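Local coordinates for conserved hypothetical protein (Agrobacterium tumefaciens, PDB 2FEX), which is of unknown function but belongs to the DJ-1/PfpI family, whose members include chaperones, proteases and glyoxalase-like enzymes, at residues Thr2-Ala7 and Ala66-Gly71. Sequence-based numbering, arbitrary orientation. Where two conformers were deposited one is given.
Sequences TRIAIA and ALVIPG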
loop_
_atom_site.group_PDB
_atom_site.type_symbol
_atom_site.label_atom_id
_atom_site.label_comp_id
_atom_site.label_asym_id
_atom_site.label_seq_id
_atom_site.Cartn_x
_atom_site.Cartn_y
_atom_site.Cartn_z
ATOM N N THR A 2 10.438 -9.996 -16.943
ATOM C CA THR A 2 10.957 -8.867 -16.209
ATOM C C THR A 2 10.872 -9.255 -14.731
ATOM O O THR A 2 9.866 -9.822 -14.309
ATOM C CB THR A 2 10.115 -7.588 -16.452
ATOM O OG1 THR A 2 10.210 -7.218 -17.839
ATOM C CG2 THR A 2 10.584 -6.465 -15.609
ATOM N N ARG A 3 11.923 -8.933 -13.971
ATOM C CA ARG A 3 11.946 -9.240 -12.542
ATOM C C ARG A 3 12.371 -7.996 -11.780
ATOM O O ARG A 3 13.330 -7.319 -12.177
ATOM C CB ARG A 3 12.954 -10.349 -12.228
ATOM C CG ARG A 3 12.628 -11.754 -12.713
ATOM C CD ARG A 3 13.771 -12.723 -12.255
ATOM N NE ARG A 3 13.458 -13.477 -11.040
ATOM C CZ ARG A 3 14.349 -13.934 -10.162
ATOM N NH1 ARG A 3 15.656 -13.703 -10.319
ATOM N NH2 ARG A 3 13.931 -14.625 -9.100
ATOM N N ILE A 4 11.654 -7.693 -10.687
ATOM C CA ILE A 4 11.941 -6.480 -9.948
ATOM C C ILE A 4 12.215 -6.934 -8.531
ATOM O O ILE A 4 11.395 -7.669 -7.959
ATOM C CB ILE A 4 10.719 -5.525 -9.931
ATOM C CG1 ILE A 4 10.392 -5.037 -11.395
ATOM C CG2 ILE A 4 10.926 -4.329 -8.940
ATOM C CD1 ILE A 4 9.115 -4.087 -11.448
ATOM N N ALA A 5 13.306 -6.459 -7.939
ATOM C CA ALA A 5 13.594 -6.708 -6.530
ATOM C C ALA A 5 13.075 -5.519 -5.724
ATOM O O ALA A 5 13.343 -4.334 -6.058
ATOM C CB ALA A 5 15.115 -6.819 -6.318
ATOM N N ILE A 6 12.381 -5.836 -4.644
ATOM C CA ILE A 6 11.869 -4.793 -3.752
ATOM C C ILE A 6 12.575 -4.998 -2.413
ATOM O O ILE A 6 12.449 -6.060 -1.765
ATOM C CB ILE A 6 10.322 -4.868 -3.593
ATOM C CG1 ILE A 6 9.729 -4.560 -5.009
ATOM C CG2 ILE A 6 9.905 -3.844 -2.496
ATOM C CD1 ILE A 6 8.216 -4.504 -4.989
ATOM N N ALA A 7 13.371 -3.996 -2.030
ATOM C CA ALA A 7 14.232 -4.128 -0.853
ATOM C C ALA A 7 13.480 -3.593 0.371
ATOM O O ALA A 7 13.498 -2.378 0.651
ATOM C CB ALA A 7 15.574 -3.315 -1.061
ATOM N N ALA A 66 15.422 -4.449 -12.053
ATOM C CA ALA A 66 15.234 -3.187 -11.314
ATOM C C ALA A 66 15.319 -3.457 -9.832
ATOM O O ALA A 66 14.919 -4.533 -9.369
ATOM C CB ALA A 66 13.874 -2.564 -11.685
ATOM N N LEU A 67 15.857 -2.485 -9.112
ATOM C CA LEU A 67 15.932 -2.515 -7.642
ATOM C C LEU A 67 15.095 -1.354 -7.129
ATOM O O LEU A 67 15.341 -0.173 -7.439
ATOM C CB LEU A 67 17.374 -2.311 -7.216
ATOM C CG LEU A 67 17.600 -2.097 -5.731
ATOM C CD1 LEU A 67 17.224 -3.433 -5.001
ATOM C CD2 LEU A 67 19.077 -1.712 -5.459
ATOM N N VAL A 68 14.075 -1.680 -6.345
ATOM C CA VAL A 68 13.098 -0.666 -5.874
ATOM C C VAL A 68 13.162 -0.652 -4.366
ATOM O O VAL A 68 13.028 -1.709 -3.732
ATOM C CB VAL A 68 11.666 -1.021 -6.326
ATOM C CG1 VAL A 68 10.647 -0.060 -5.702
ATOM C CG2 VAL A 68 11.592 -0.974 -7.866
ATOM N N ILE A 69 13.428 0.528 -3.809
ATOM C CA ILE A 69 13.659 0.656 -2.357
ATOM C C ILE A 69 12.563 1.545 -1.731
ATOM O O ILE A 69 12.579 2.767 -1.914
ATOM C CB ILE A 69 15.082 1.186 -2.056
ATOM C CG1 ILE A 69 16.132 0.438 -2.872
ATOM C CG2 ILE A 69 15.329 1.117 -0.553
ATOM C CD1 ILE A 69 17.528 1.068 -2.687
ATOM N N PRO A 70 11.585 0.942 -1.005
ATOM C CA PRO A 70 10.589 1.785 -0.322
ATOM C C PRO A 70 11.214 2.500 0.897
ATOM O O PRO A 70 12.237 2.030 1.491
ATOM C CB PRO A 70 9.520 0.789 0.223
ATOM C CG PRO A 70 10.354 -0.553 0.360
ATOM C CD PRO A 70 11.357 -0.507 -0.834
ATOM N N GLY A 71 10.604 3.601 1.315
ATOM C CA GLY A 71 11.006 4.235 2.554
ATOM C C GLY A 71 10.421 3.573 3.777
ATOM O O GLY A 71 9.998 2.386 3.717
HETATM O O HOH W 1 13.675 -0.245 2.279
#
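Ala5 and Val68 lie at the middle of a parallel strand pairing, 3-7 against 66-69, in the central sheet of the DJ-1/PfpI alpha/beta sandwich. Three backbone hydrogen bonds define the register. Ala5 uses both its polar atoms, N to Ala66 O at 2.9 Å and O from Val68 N at 2.8 Å; Ala7 N then reaches Val68 O at 2.9 Å. Their N-H...O angles of 159° to 166° mark them as nearly straight, and the Val68 carbonyl also receives the CA-H of Ile6.

On one face, Ile4, Ile6, Ala66 and Val68 form an apolar row. Its tightest contact is methyl to methyl, Ile4 CG2 to Val68 CG2 at 3.6 Å. The methyls come from different branches: CG2 of Ile4 is anti to its backbone N, CG2 of Val68 is anti to its carbonyl carbon (chi1 174°). Further along, Ile6 CG2 meets Pro70 CD, the side chains crossing at about a right angle. Helix 18-27 covers this face through Ala21 on Ile6 and Leu20 on Val68.

Ala5 and Leu67 point to the other face, where Leu67 CD1 lies 4.2 Å from Ala5 CB. Ala7, whose CB points toward 66-71, packs by that CB on Leu67 CD1 at 4.3 Å and on Ile69 CG1, while Ile69 packs on Ala103 and Leu107 of helix 102-109, next to the probable nucleophile elbow. Along its other edge, strand 3-7 bonds to strand 31-36.

Past the last strand bond, Pro70 has no N-H to offer. Its CD instead sits 3.2 Å from Ala7 O, and a water lies 2.7 Å from Ala7 O and also within hydrogen-bonding distance of Pro70 O.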